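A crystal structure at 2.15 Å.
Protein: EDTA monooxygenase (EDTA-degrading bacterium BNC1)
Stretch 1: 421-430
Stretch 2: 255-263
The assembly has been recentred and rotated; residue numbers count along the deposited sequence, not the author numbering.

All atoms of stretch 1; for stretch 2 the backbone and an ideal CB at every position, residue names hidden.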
# COMPACT_ATOMS: atom_id res chain seq x y z
N ARG A 421 -3.49 0.65 22.29
CA ARG A 421 -4.73 1.41 22.44
C ARG A 421 -5.93 0.50 22.69
O ARG A 421 -6.80 0.78 23.53
CB ARG A 421 -4.95 2.27 21.18
CG ARG A 421 -6.23 3.12 21.21
CD ARG A 421 -6.22 4.15 20.11
NE ARG A 421 -4.97 4.91 20.08
CZ ARG A 421 -4.44 5.42 18.98
NH1 ARG A 421 -5.07 5.25 17.82
NH2 ARG A 421 -3.30 6.10 19.02
N LEU A 422 -5.99 -0.62 21.97
CA LEU A 422 -7.11 -1.56 22.07
C LEU A 422 -7.02 -2.49 23.28
O LEU A 422 -7.95 -3.27 23.50
CB LEU A 422 -7.18 -2.40 20.79
CG LEU A 422 -7.50 -1.53 19.59
CD1 LEU A 422 -7.62 -2.38 18.34
CD2 LEU A 422 -8.80 -0.80 19.86
N GLY A 423 -5.93 -2.45 24.05
CA GLY A 423 -5.84 -3.28 25.23
C GLY A 423 -5.60 -4.74 24.94
O GLY A 423 -5.95 -5.59 25.76
N LEU A 424 -5.01 -5.07 23.79
CA LEU A 424 -4.84 -6.44 23.32
C LEU A 424 -3.52 -7.04 23.80
O LEU A 424 -2.57 -6.31 24.11
CB LEU A 424 -4.90 -6.47 21.80
CG LEU A 424 -6.27 -6.17 21.16
CD1 LEU A 424 -6.08 -5.95 19.67
CD2 LEU A 424 -7.31 -7.30 21.44
N PRO A 425 -3.44 -8.37 23.87
CA PRO A 425 -2.17 -9.03 24.23
C PRO A 425 -1.04 -8.60 23.31
O PRO A 425 -1.22 -8.48 22.09
CB PRO A 425 -2.47 -10.52 24.03
CG PRO A 425 -3.95 -10.62 23.85
CD PRO A 425 -4.42 -9.32 23.33
N ARG A 426 0.15 -8.40 23.88
CA ARG A 426 1.31 -8.13 23.05
C ARG A 426 1.60 -9.30 22.12
O ARG A 426 2.06 -9.11 20.98
CB ARG A 426 2.54 -7.83 23.90
CG ARG A 426 3.80 -7.53 23.07
CD ARG A 426 5.04 -7.21 23.92
NE ARG A 426 4.84 -6.04 24.77
CZ ARG A 426 4.70 -6.09 26.09
NH1 ARG A 426 4.75 -7.26 26.72
NH2 ARG A 426 4.52 -4.98 26.79
N ASN A 427 1.33 -10.52 22.58
CA ASN A 427 1.61 -11.75 21.84
C ASN A 427 0.27 -12.47 21.70
O ASN A 427 -0.05 -13.38 22.48
CB ASN A 427 2.66 -12.58 22.58
CG ASN A 427 3.07 -13.82 21.83
OD1 ASN A 427 2.39 -14.26 20.91
ND2 ASN A 427 4.19 -14.40 22.24
N PRO A 428 -0.53 -12.10 20.70
CA PRO A 428 -1.92 -12.60 20.66
C PRO A 428 -2.03 -14.10 20.45
O PRO A 428 -3.05 -14.69 20.83
CB PRO A 428 -2.54 -11.82 19.49
CG PRO A 428 -1.35 -11.55 18.57
CD PRO A 428 -0.20 -11.26 19.53
N LEU A 429 -1.02 -14.73 19.85
CA LEU A 429 -1.10 -16.17 19.60
C LEU A 429 -0.38 -17.00 20.65
O LEU A 429 -0.87 -18.08 21.00
CB LEU A 429 -0.56 -16.49 18.21
CG LEU A 429 -1.55 -16.10 17.11
CD1 LEU A 429 -1.06 -16.53 15.74
CD2 LEU A 429 -2.93 -16.71 17.40
N GLY A 430 0.75 -16.53 21.16
CA GLY A 430 1.46 -17.19 22.24
C GLY A 430 0.86 -16.95 23.62
O GLY A 430 -0.37 -16.87 23.77
N UNK A 255 -7.73 -21.47 23.63
CA UNK A 255 -6.59 -21.21 24.50
C UNK A 255 -6.03 -19.81 24.46
O UNK A 255 -4.95 -19.58 25.02
CB UNK A 255 -5.46 -22.19 24.15
N UNK A 256 -6.72 -18.85 23.83
CA UNK A 256 -6.20 -17.49 23.73
C UNK A 256 -6.36 -16.75 25.05
O UNK A 256 -7.20 -17.11 25.88
CB UNK A 256 -6.91 -16.73 22.61
N UNK A 257 -5.52 -15.74 25.30
CA UNK A 257 -5.60 -15.03 26.58
C UNK A 257 -6.89 -14.25 26.69
O UNK A 257 -7.46 -13.81 25.69
CB UNK A 257 -4.41 -14.09 26.75
N UNK A 258 -7.35 -14.07 27.93
CA UNK A 258 -8.50 -13.21 28.16
C UNK A 258 -8.22 -11.82 27.61
O UNK A 258 -7.07 -11.37 27.52
CB UNK A 258 -8.84 -13.14 29.65
N UNK A 259 -9.29 -11.11 27.24
CA UNK A 259 -9.14 -9.81 26.61
C UNK A 259 -8.54 -9.88 25.21
O UNK A 259 -7.91 -8.93 24.76
CB UNK A 259 -8.27 -8.91 27.49
N UNK A 260 -8.70 -11.00 24.53
CA UNK A 260 -8.13 -11.19 23.21
C UNK A 260 -9.01 -10.64 22.08
O UNK A 260 -8.52 -10.52 20.96
CB UNK A 260 -7.87 -12.68 22.98
N UNK A 261 -10.28 -10.32 22.35
CA UNK A 261 -11.31 -10.15 21.34
C UNK A 261 -12.23 -8.98 21.68
O UNK A 261 -12.81 -8.93 22.77
CB UNK A 261 -12.12 -11.44 21.19
N UNK A 262 -12.37 -8.07 20.73
CA UNK A 262 -13.35 -6.99 20.78
C UNK A 262 -14.35 -7.21 19.66
O UNK A 262 -13.97 -7.59 18.55
CB UNK A 262 -12.68 -5.62 20.66
N UNK A 263 -15.64 -7.00 19.96
CA UNK A 263 -16.73 -7.06 18.98
C UNK A 263 -17.27 -5.65 18.76
O UNK A 263 -17.65 -4.95 19.71
CB UNK A 263 -17.84 -8.00 19.45

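Position 255 has phi/psi of 85/11°, and nothing of stretch 1 lies within 5.5 Å of its ideal CB. Positive phi by itself favours glycine. The residue is Gly-255, the first residue after a helix, in a Schellman motif.

At position 256 the CA-to-CB bond points sideways, and the ideal CB is 4.7 Å from Pro-428 O. A carbonyl oxygen is an acceptor, so a polar or cationic chain would suit, although a modest apolar one could also pack there. The residue is Arg-256. The edge of its guanidinium faces the carbonyl, but NE and Pro-428 O remain 4.1 Å apart, too far for a hydrogen bond; NH1 and NH2 are bonded elsewhere in the structure.

Position 257 points toward stretch 1, its ideal CB 4.5 Å from Pro-425 CG. A phi of -67° is compatible with proline, and the neighbouring ring offers an apolar surface on which proline, alanine or a small aliphatic chain could rest. Pro-257 is found, and the two rings meet at 3.5 Å between Pro-257 CG and Pro-425 CG. Pro-257 CD also lies 3.9 Å from Pro-428 O, so the ring touches two separate parts of the loop.

Position 258 points away into space free of stretch 1, which sets little limit on its choice; Glu-258 makes no contact here.

Position 259 again has positive phi (68/26°), favouring glycine. An ideal CB would sit 4.4 Å from Gly-423 O, without a clash against stretch 1. In Gly-259 the backbone makes the contacts: its O lies 3.7 Å from Leu-424 CD2 and 3.8 Å from Pro-425 CD. One water donates to both Gly-259 O (3.2 Å) and Gly-423 O (2.8 Å), bridging two carbonyls that cannot bond each other.

At position 260 CA-to-CB points away, so many small or polar residues would fit. Ser-260 is present, chi1 in the p well. The backbone carries the contact: Ser-260 O lies 3.5 Å from Leu-424 CD2.

Position 261 also points away, and an extended backbone (-141/126°) tolerates beta-branching. Thr-261 barely touches stretch 1; Thr-261 OG1 and Ser-260 OG form a 3.1 Å hydrogen bond, in which either could be the donor.

Position 262 points toward stretch 1, yet its ideal CB has nothing within 5.5 Å. A longer aliphatic chain, leucine, isoleucine or methionine, could cross the gap to Leu-422. Leu-262 does so in the m,t rotamer: CD1 reaches Leu-422 CB at 4.0 Å and Leu-422 O at 3.8 Å.

Position 263 is out of reach; its strand geometry suits a beta-branched residue such as Val-263.

Stretch 2, residues 255-263: GRPEGSTLV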
# COMPACT_ATOMS: atom_id res chain seq x y z
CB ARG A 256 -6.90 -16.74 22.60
CG ARG A 256 -6.55 -17.36 21.26
CD ARG A 256 -7.34 -16.77 20.14
NE ARG A 256 -7.02 -15.36 19.93
CZ ARG A 256 -7.78 -14.56 19.19
NH1 ARG A 256 -8.88 -15.04 18.62
NH2 ARG A 256 -7.45 -13.29 19.03
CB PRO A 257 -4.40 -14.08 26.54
CG PRO A 257 -4.05 -13.94 25.08
CD PRO A 257 -4.46 -15.23 24.42
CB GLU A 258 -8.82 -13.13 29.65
CG GLU A 258 -8.97 -14.48 30.36
CD GLU A 258 -10.12 -15.32 29.82
OE1 GLU A 258 -9.86 -16.43 29.30
OE2 GLU A 258 -11.28 -14.86 29.92
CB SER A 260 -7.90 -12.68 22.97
OG SER A 260 -9.18 -13.32 22.88
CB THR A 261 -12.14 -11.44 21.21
OG1 THR A 261 -11.30 -12.53 20.80
CG2 THR A 261 -13.29 -11.26 20.21
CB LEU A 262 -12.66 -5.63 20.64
CG LEU A 262 -11.57 -5.29 21.67
CD1 LEU A 262 -10.86 -4.03 21.23
CD2 LEU A 262 -12.18 -5.08 23.04
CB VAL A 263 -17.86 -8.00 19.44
CG1 VAL A 263 -19.01 -8.00 18.44
CG2 VAL A 263 -17.33 -9.41 19.66
O HOH W 1 -5.42 -8.24 26.65
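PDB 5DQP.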